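Local atomic coordinates of lipid-transfer protein (Thermomonospora curvata, PDB entry 6OK1), a protein that is of unassigned function but adopts the thiolase fold and assembles with a second copy of itself and with another protein. Residues 19-24 with 217-222; 51-56 with 107-112; 268-273 with 380-385. One frame throughout, in Å; residues are numbered along the deposited sequence.

Interaction 1. Residues 19-24 with 217-222; sequences SKNSGR and ESDGGQ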
loop_
_atom_site.group_PDB
_atom_site.type_symbol
_atom_site.label_atom_id
_atom_site.label_comp_id
_atom_site.label_asym_id
_atom_site.label_seq_id
_atom_site.Cartn_x
_atom_site.Cartn_y
_atom_site.Cartn_z
ATOM N N SER A 19 -12.743 -17.990 -12.166
ATOM C CA SER A 19 -13.390 -18.081 -13.474
ATOM C C SER A 19 -12.764 -17.078 -14.429
ATOM O O SER A 19 -11.728 -16.465 -14.139
ATOM C CB SER A 19 -14.899 -17.843 -13.337
ATOM O OG SER A 19 -15.165 -16.465 -13.170
ATOM N N LYS A 20 -13.380 -16.941 -15.602
ATOM C CA LYS A 20 -13.035 -15.907 -16.559
ATOM C C LYS A 20 -14.109 -14.831 -16.641
ATOM O O LYS A 20 -14.004 -13.928 -17.478
ATOM C CB LYS A 20 -12.815 -16.520 -17.949
ATOM C CG LYS A 20 -11.864 -17.702 -17.940
ATOM C CD LYS A 20 -10.474 -17.288 -17.468
ATOM C CE LYS A 20 -9.509 -18.482 -17.500
ATOM N NZ LYS A 20 -8.181 -18.184 -16.897
ATOM N N ASN A 21 -15.130 -14.918 -15.804
ATOM C CA ASN A 21 -16.142 -13.877 -15.701
ATOM C C ASN A 21 -16.961 -14.077 -14.441
ATOM O O ASN A 21 -17.874 -14.911 -14.393
ATOM C CB ASN A 21 -17.060 -13.867 -16.927
ATOM C CG ASN A 21 -18.240 -12.887 -16.759
ATOM O OD1 ASN A 21 -18.099 -11.839 -16.139
ATOM N ND2 ASN A 21 -19.399 -13.251 -17.294
ATOM N N SER A 22 -16.621 -13.318 -13.396
ATOM C CA SER A 22 -17.321 -13.466 -12.133
ATOM C C SER A 22 -18.726 -12.899 -12.214
ATOM O O SER A 22 -19.593 -13.279 -11.411
ATOM C CB SER A 22 -16.573 -12.754 -11.019
ATOM O OG SER A 22 -16.772 -11.349 -11.117
ATOM N N GLY A 23 -18.947 -11.961 -13.130
ATOM C CA GLY A 23 -20.244 -11.320 -13.194
ATOM C C GLY A 23 -20.580 -10.428 -12.023
ATOM O O GLY A 23 -21.734 -10.004 -11.896
ATOM N N ARG A 24 -19.621 -10.107 -11.158
ATOM C CA ARG A 24 -19.930 -9.273 -9.997
ATOM C C ARG A 24 -18.698 -8.445 -9.631
ATOM O O ARG A 24 -17.651 -8.538 -10.274
ATOM C CB ARG A 24 -20.457 -10.125 -8.850
ATOM C CG ARG A 24 -19.559 -11.282 -8.359
ATOM C CD ARG A 24 -20.435 -12.429 -7.865
ATOM N NE ARG A 24 -19.763 -13.460 -7.069
ATOM C CZ ARG A 24 -19.118 -14.515 -7.574
ATOM N NH1 ARG A 24 -19.022 -14.682 -8.883
ATOM N NH2 ARG A 24 -18.571 -15.410 -6.761
ATOM N N GLU A 217 -5.180 -14.819 -17.174
ATOM C CA GLU A 217 -5.760 -14.034 -16.102
ATOM C C GLU A 217 -7.058 -14.666 -15.592
ATOM O O GLU A 217 -7.712 -15.470 -16.271
ATOM C CB GLU A 217 -6.025 -12.617 -16.581
ATOM C CG GLU A 217 -4.774 -11.958 -17.172
ATOM C CD GLU A 217 -4.959 -10.516 -17.498
ATOM O OE1 GLU A 217 -5.827 -10.213 -18.346
ATOM O OE2 GLU A 217 -4.231 -9.691 -16.900
ATOM N N SER A 218 -7.436 -14.264 -14.372
ATOM C CA SER A 218 -8.547 -14.854 -13.652
ATOM C C SER A 218 -9.408 -13.781 -13.002
ATOM O O SER A 218 -8.940 -12.684 -12.684
ATOM C CB SER A 218 -8.069 -15.793 -12.545
ATOM O OG SER A 218 -7.240 -16.838 -13.031
ATOM N N ASP A 219 -10.677 -14.138 -12.789
ATOM C CA ASP A 219 -11.575 -13.441 -11.888
ATOM C C ASP A 219 -11.744 -14.312 -10.648
ATOM O O ASP A 219 -11.938 -15.529 -10.758
ATOM C CB ASP A 219 -12.961 -13.227 -12.495
ATOM C CG ASP A 219 -13.007 -12.211 -13.629
ATOM O OD1 ASP A 219 -11.980 -11.630 -14.049
ATOM O OD2 ASP A 219 -14.150 -11.980 -14.093
ATOM N N GLY A 220 -11.677 -13.700 -9.478
ATOM C CA GLY A 220 -11.910 -14.444 -8.260
ATOM C C GLY A 220 -11.305 -13.774 -7.041
ATOM O O GLY A 220 -10.619 -12.753 -7.134
ATOM N N GLY A 221 -11.590 -14.378 -5.895
ATOM C CA GLY A 221 -11.093 -13.881 -4.608
ATOM C C GLY A 221 -10.631 -15.015 -3.716
ATOM O O GLY A 221 -11.145 -16.133 -3.778
ATOM N N GLN A 222 -9.620 -14.713 -2.889
ATOM C CA GLN A 222 -9.019 -15.666 -1.962
ATOM C C GLN A 222 -8.771 -14.970 -0.634
ATOM O O GLN A 222 -8.256 -13.845 -0.608
ATOM C CB GLN A 222 -7.698 -16.216 -2.504
ATOM C CG GLN A 222 -6.962 -17.146 -1.572
ATOM C CD GLN A 222 -7.580 -18.535 -1.527
ATOM O OE1 GLN A 222 -7.601 -19.251 -2.531
ATOM N NE2 GLN A 222 -8.039 -18.935 -0.347
HETATM O O HOH W 1 -9.409 -18.243 -13.972
#
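Asp219 turns its carboxylate to the loop 19-24, where OD2 accepts the backbone N-H of Ser22 on its anti lone pair (Ser22 N to Asp219 OD2, 2.9 Å). The same oxygen also bonds the hydroxyl of Ser115, and OD1 bonds the backbone N of Arg114, so three bonds hold the group and fix its rotation. The other flat group belongs to the loop itself: the Arg24 guanidinium has Ser22 O at its edge and in its plane, accepting from NH1, while Glu17 and Glu32 form salt bridges with NH1 and NH2.

Nearer the backbone, Asp219 CB and Ser22 CB pack at 3.9 Å. Ser19 pairs with Asp219 through two backbone bonds, Ser19 N to Asp219 O and Asp219 N to Ser19 O, each 2.9 Å. Lys20 starts away from 217-222, but the bend at chi2 (-62°) swings CD back, 3.5 Å from Glu217 O. NZ then donates to Glu217 O at 2.8 Å, tilted 34° from the carbonyl plane, and Lys20 also makes a cation-pi contact with Trp188. Water 1 joins Lys20 NZ, Ser19 O and Ser218 OG, the last of which also bonds Tyr344 N.

Ser19 OG accepts from Asn21 N, and Ser22 OG from Arg24 N; Ser22 OG also bonds Asn112. The arrangement is a single antiparallel hydrogen-bonded bridge at Ser19, with ST turns starting at Ser19 and Ser22, tying the loop between strand 8-15 and helix 26-40 to the start of strand 219-228 in the thiolase N-terminal domain.

Interaction 2. Residues 51-56 with 107-112; sequences LVTFTA and CYRAFN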
loop_
_atom_site.group_PDB
_atom_site.type_symbol
_atom_site.label_atom_id
_atom_site.label_comp_id
_atom_site.label_asym_id
_atom_site.label_seq_id
_atom_site.Cartn_x
_atom_site.Cartn_y
_atom_site.Cartn_z
ATOM N N LEU A 51 -7.056 -6.682 9.004
ATOM C CA LEU A 51 -7.192 -6.973 7.579
ATOM C C LEU A 51 -5.918 -6.571 6.853
ATOM O O LEU A 51 -5.423 -5.459 7.049
ATOM C CB LEU A 51 -8.373 -6.221 6.950
ATOM C CG LEU A 51 -9.775 -6.726 7.319
ATOM C CD1 LEU A 51 -10.869 -5.831 6.717
ATOM C CD2 LEU A 51 -10.002 -8.170 6.898
ATOM N N VAL A 52 -5.424 -7.456 5.991
ATOM C CA VAL A 52 -4.214 -7.211 5.203
ATOM C C VAL A 52 -4.516 -7.522 3.738
ATOM O O VAL A 52 -5.117 -8.552 3.424
ATOM C CB VAL A 52 -3.024 -8.053 5.705
ATOM C CG1 VAL A 52 -1.768 -7.672 4.948
ATOM C CG2 VAL A 52 -2.806 -7.859 7.237
ATOM N N THR A 53 -4.102 -6.643 2.830
ATOM C CA THR A 53 -4.234 -6.965 1.405
ATOM C C THR A 53 -3.060 -6.341 0.655
ATOM O O THR A 53 -2.067 -5.913 1.256
ATOM C CB THR A 53 -5.612 -6.550 0.861
ATOM O OG1 THR A 53 -5.762 -7.000 -0.486
ATOM C CG2 THR A 53 -5.825 -5.058 0.900
ATOM N N PHE A 54 -3.150 -6.360 -0.671
ATOM C CA PHE A 54 -2.135 -5.812 -1.558
ATOM C C PHE A 54 -2.360 -4.315 -1.762
ATOM O O PHE A 54 -3.494 -3.832 -1.726
ATOM C CB PHE A 54 -2.198 -6.467 -2.942
ATOM C CG PHE A 54 -1.816 -7.952 -3.006
ATOM C CD1 PHE A 54 -1.931 -8.832 -1.907
ATOM C CD2 PHE A 54 -1.399 -8.468 -4.231
ATOM C CE1 PHE A 54 -1.624 -10.184 -2.057
ATOM C CE2 PHE A 54 -1.082 -9.836 -4.373
ATOM C CZ PHE A 54 -1.173 -10.666 -3.293
ATOM N N THR A 55 -1.289 -3.595 -2.101
ATOM C CA THR A 55 -1.456 -2.155 -2.355
ATOM C C THR A 55 -2.491 -1.892 -3.448
ATOM O O THR A 55 -3.279 -0.933 -3.353
ATOM C CB THR A 55 -0.116 -1.504 -2.720
ATOM O OG1 THR A 55 0.560 -2.301 -3.698
ATOM C CG2 THR A 55 0.748 -1.437 -1.547
ATOM N N ALA A 56 -2.527 -2.734 -4.480
ATOM C CA ALA A 56 -3.369 -2.502 -5.657
ATOM C C ALA A 56 -4.808 -2.963 -5.476
ATOM O O ALA A 56 -5.645 -2.662 -6.348
ATOM C CB ALA A 56 -2.791 -3.199 -6.906
ATOM N N CYS A 107 -6.283 -12.063 5.594
ATOM C CA CYS A 107 -5.495 -11.645 4.446
ATOM C C CYS A 107 -6.291 -11.977 3.191
ATOM O O CYS A 107 -6.811 -13.086 3.083
ATOM C CB CYS A 107 -4.148 -12.373 4.414
ATOM S SG CYS A 107 -3.265 -12.364 5.978
ATOM N N TYR A 108 -6.405 -11.028 2.249
ATOM C CA TYR A 108 -7.263 -11.284 1.091
ATOM C C TYR A 108 -6.753 -10.597 -0.170
ATOM O O TYR A 108 -5.958 -9.658 -0.126
ATOM C CB TYR A 108 -8.715 -10.836 1.363
ATOM C CG TYR A 108 -8.887 -9.335 1.554
ATOM C CD1 TYR A 108 -8.739 -8.763 2.797
ATOM C CD2 TYR A 108 -9.210 -8.499 0.491
ATOM C CE1 TYR A 108 -8.896 -7.391 2.972
ATOM C CE2 TYR A 108 -9.354 -7.125 0.665
ATOM C CZ TYR A 108 -9.207 -6.595 1.907
ATOM O OH TYR A 108 -9.342 -5.258 2.116
ATOM N N ARG A 109 -7.245 -11.086 -1.309
ATOM C CA ARG A 109 -7.050 -10.461 -2.604
ATOM C C ARG A 109 -8.217 -10.901 -3.466
ATOM O O ARG A 109 -8.539 -12.091 -3.505
ATOM C CB ARG A 109 -5.711 -10.878 -3.238
ATOM C CG ARG A 109 -5.333 -10.135 -4.510
ATOM C CD ARG A 109 -4.879 -8.724 -4.219
ATOM N NE ARG A 109 -4.399 -8.053 -5.427
ATOM C CZ ARG A 109 -5.116 -7.268 -6.218
ATOM N NH1 ARG A 109 -6.392 -6.974 -5.953
ATOM N NH2 ARG A 109 -4.542 -6.754 -7.311
ATOM N N ALA A 110 -8.847 -9.956 -4.147
ATOM C CA ALA A 110 -9.921 -10.308 -5.070
ATOM C C ALA A 110 -9.955 -9.336 -6.236
ATOM O O ALA A 110 -9.769 -8.130 -6.057
ATOM C CB ALA A 110 -11.282 -10.320 -4.357
ATOM N N PHE A 111 -10.183 -9.859 -7.439
ATOM C CA PHE A 111 -10.198 -8.991 -8.604
ATOM C C PHE A 111 -10.924 -9.655 -9.763
ATOM O O PHE A 111 -11.162 -10.874 -9.779
ATOM C CB PHE A 111 -8.776 -8.579 -9.036
ATOM C CG PHE A 111 -7.759 -9.700 -9.067
ATOM C CD1 PHE A 111 -8.004 -10.900 -9.726
ATOM C CD2 PHE A 111 -6.500 -9.504 -8.506
ATOM C CE1 PHE A 111 -7.029 -11.908 -9.788
ATOM C CE2 PHE A 111 -5.512 -10.494 -8.572
ATOM C CZ PHE A 111 -5.786 -11.712 -9.210
ATOM N N ASN A 112 -11.261 -8.824 -10.747
ATOM C CA ASN A 112 -11.721 -9.272 -12.052
ATOM C C ASN A 112 -10.654 -8.973 -13.097
ATOM O O ASN A 112 -10.810 -8.099 -13.937
ATOM C CB ASN A 112 -13.014 -8.563 -12.417
ATOM C CG ASN A 112 -14.173 -9.039 -11.593
ATOM O OD1 ASN A 112 -14.347 -10.244 -11.382
ATOM N ND2 ASN A 112 -14.973 -8.097 -11.104
HETATM O O HOH W 2 -6.252 -4.800 -8.527
#
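Thr53 lies over the Tyr108 ring where two neighbouring parallel strands, 50-54 and 104-112, run through the sheet of the thiolase N-terminal domain. The strand segments lie at 39° to each other, and one bridge joins them: Val52 pairs with Cys107, and Tyr108 N donates to Val52 O at 3.0 Å. Beyond that, side chains take over.

Tyr108 has CG between its backbone N and carbonyl carbon (chi1 65°), and its ring lies beneath Thr53. Thr53 CB stands over one face, 3.8 Å from the ring centroid, in a CH-pi contact offset toward the rim. Thr53 OG1, anti to its own N, donates to Tyr108 O at 2.7 Å from above the carbonyl plane. Leu51 CD2 touches Tyr108 CE1, and Tyr108 OH bonds Ser59 O. Helix 61-68 covers Leu51 and Tyr108, whereas helix 86-98 packs on Val52 and Cys107.

Phe54 and Arg109 cross at about a right angle. Arg109 CD sits over one ring face, 3.6 Å from the Phe54 centroid, and NE comes to 3.3 Å from Phe54 CD2. The bend at chi2 (74°) puts CD there. Ring and guanidinium planes are 56° apart, with Phe54 CE2 at the guanidinium edge. Phe111 CD2 covers the centre of one guanidinium face and Ala56 C lies over the opposite one, while Asp57 forms a salt bridge with NH1. In the guanidinium plane, water 2 accepts from Arg109 NH2 at 2.9 Å and donates to Ala56 O at 3.1 Å.

Interaction 3. Residues 268-273 with 380-385; sequences PEMGLV and VPTSGL
Glu269 reaches across from helix 268-281 to Thr382 and Val380 on strand 382-388 and the turn before it, where a helix lies on the sheet in the C-terminal half of the thiolase fold. Its CB points to the strand and lies 4.4 Å from Thr382 CG2. The first torsion (59°) places CG between the backbone N and carbonyl carbon, and there CG meets Val380 O at 3.8 Å and Thr382 CG2 at 3.9 Å. The chain then bends at chi2, and the carboxylate is linked to the strand side by water 3, which donates to both Glu269 OE2 and Val380 O. Gln253 also bonds OE2, and Arg261 forms a salt bridge with OE1, so both oxygens of this buried acid have partners.

Thr382 is also met by Met270, which folds at chi2 and chi3 and crosses the threonine at about a right angle; its CE lies 3.5 Å from Thr382 OG1 and 3.7 Å from Thr382 CG2. That hydroxyl bonds Gly377 O. Ser383 CB points away from the helix; its OG bonds Gly84 O and the side chain packs on helix 86-98, which puts the strand between two helices.

One turn on from Glu269, Val273 sets both methyls against the strand. CG2 rests 3.8 Å from Ser383 CA, while CG1, anti to the backbone N, comes down on the backbone of side-chain-less Gly384, with Val273 CG1 3.5 Å from Gly384 N.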
loop_
_atom_site.group_PDB
_atom_site.type_symbol
_atom_site.label_atom_id
_atom_site.label_comp_id
_atom_site.label_asym_id
_atom_site.label_seq_id
_atom_site.Cartn_x
_atom_site.Cartn_y
_atom_site.Cartn_z
ATOM N N PRO A 268 18.164 -13.323 -6.332
ATOM C CA PRO A 268 18.785 -13.116 -5.015
ATOM C C PRO A 268 17.781 -12.785 -3.936
ATOM O O PRO A 268 17.961 -13.165 -2.770
ATOM C CB PRO A 268 19.731 -11.940 -5.264
ATOM C CG PRO A 268 19.946 -11.901 -6.729
ATOM C CD PRO A 268 18.786 -12.515 -7.393
ATOM N N GLU A 269 16.722 -12.065 -4.299
ATOM C CA GLU A 269 15.729 -11.710 -3.298
ATOM C C GLU A 269 14.962 -12.934 -2.808
ATOM O O GLU A 269 14.522 -12.962 -1.648
ATOM C CB GLU A 269 14.799 -10.621 -3.866
ATOM C CG GLU A 269 14.022 -10.983 -5.136
ATOM C CD GLU A 269 14.731 -10.692 -6.455
ATOM O OE1 GLU A 269 15.984 -10.646 -6.500
ATOM O OE2 GLU A 269 14.018 -10.482 -7.494
ATOM N N MET A 270 14.827 -13.976 -3.637
ATOM C CA MET A 270 14.231 -15.214 -3.152
ATOM C C MET A 270 15.221 -16.007 -2.313
ATOM O O MET A 270 14.809 -16.674 -1.359
ATOM C CB MET A 270 13.724 -16.079 -4.322
ATOM C CG MET A 270 12.807 -17.234 -3.894
ATOM S SD MET A 270 11.256 -16.612 -3.179
ATOM C CE MET A 270 10.376 -16.056 -4.653
ATOM N N GLY A 271 16.512 -15.934 -2.626
ATOM C CA GLY A 271 17.502 -16.512 -1.731
ATOM C C GLY A 271 17.435 -15.904 -0.344
ATOM O O GLY A 271 17.565 -16.611 0.663
ATOM N N LEU A 272 17.208 -14.591 -0.274
ATOM C CA LEU A 272 17.123 -13.898 1.007
ATOM C C LEU A 272 15.876 -14.317 1.770
ATOM O O LEU A 272 15.921 -14.503 2.992
ATOM C CB LEU A 272 17.136 -12.389 0.750
ATOM C CG LEU A 272 16.863 -11.473 1.922
ATOM C CD1 LEU A 272 17.934 -11.672 2.947
ATOM C CD2 LEU A 272 16.897 -10.035 1.392
ATOM N N VAL A 273 14.740 -14.451 1.073
ATOM C CA VAL A 273 13.554 -15.052 1.688
ATOM C C VAL A 273 13.876 -16.421 2.258
ATOM O O VAL A 273 13.573 -16.719 3.418
ATOM C CB VAL A 273 12.419 -15.152 0.656
ATOM C CG1 VAL A 273 11.332 -16.091 1.113
ATOM C CG2 VAL A 273 11.863 -13.750 0.398
ATOM N N VAL A 380 10.127 -9.574 -8.569
ATOM C CA VAL A 380 9.750 -8.403 -7.775
ATOM C C VAL A 380 10.225 -8.638 -6.346
ATOM O O VAL A 380 10.484 -9.773 -5.939
ATOM C CB VAL A 380 8.217 -8.178 -7.784
ATOM C CG1 VAL A 380 7.730 -7.599 -9.094
ATOM C CG2 VAL A 380 7.475 -9.485 -7.457
ATOM N N PRO A 381 10.278 -7.586 -5.543
ATOM C CA PRO A 381 10.326 -7.810 -4.092
ATOM C C PRO A 381 9.281 -8.839 -3.721
ATOM O O PRO A 381 8.114 -8.746 -4.136
ATOM C CB PRO A 381 9.991 -6.438 -3.521
ATOM C CG PRO A 381 10.421 -5.492 -4.543
ATOM C CD PRO A 381 10.154 -6.170 -5.880
ATOM N N THR A 382 9.692 -9.816 -2.923
ATOM C CA THR A 382 8.921 -11.032 -2.804
ATOM C C THR A 382 8.856 -11.470 -1.348
ATOM O O THR A 382 9.199 -10.725 -0.419
ATOM C CB THR A 382 9.493 -12.086 -3.778
ATOM O OG1 THR A 382 8.601 -13.201 -3.862
ATOM C CG2 THR A 382 10.887 -12.570 -3.393
ATOM N N SER A 383 8.358 -12.680 -1.157
ATOM C CA SER A 383 8.078 -13.216 0.173
ATOM C C SER A 383 7.914 -14.726 0.094
ATOM O O SER A 383 7.816 -15.310 -0.984
ATOM C CB SER A 383 6.826 -12.538 0.783
ATOM O OG SER A 383 5.709 -12.589 -0.092
ATOM N N GLY A 384 7.886 -15.359 1.268
ATOM C CA GLY A 384 7.723 -16.798 1.353
ATOM C C GLY A 384 7.186 -17.181 2.708
ATOM O O GLY A 384 7.219 -16.389 3.660
ATOM N N LEU A 385 6.725 -18.427 2.792
ATOM C CA LEU A 385 6.284 -19.013 4.052
ATOM C C LEU A 385 6.828 -20.417 4.158
ATOM O O LEU A 385 6.994 -21.105 3.154
ATOM C CB LEU A 385 4.769 -19.132 4.163
ATOM C CG LEU A 385 3.988 -17.827 4.012
ATOM C CD1 LEU A 385 2.554 -18.147 3.753
ATOM C CD2 LEU A 385 4.161 -16.937 5.228
HETATM O O HOH W 3 11.707 -12.070 -7.177
#

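How the interactions relate
All three contacts reach one mixed sheet, but at different places. Interactions 2 and 3 are buried; interaction 1 is only partly so, and its chemistry is correspondingly polar, a loop held by backbone, carboxylate and lysine bonds. Interaction 2 mixes strand pairing with CH-pi contacts, and interaction 3 is mostly van der Waals contact of helix on strand with one bridging water. Interactions 1 and 2 touch: Asn112, ending strand 104-112, also binds Arg24 O in the loop, and strands 104-112 and 219-228 are neighbours. Interaction 3 lies in the C-terminal thiolase-like domain, its nearest atoms about 8 Å from interaction 2 and about 11 Å from interaction 1. Helix 86-98 packs against strands of both 2 and 3.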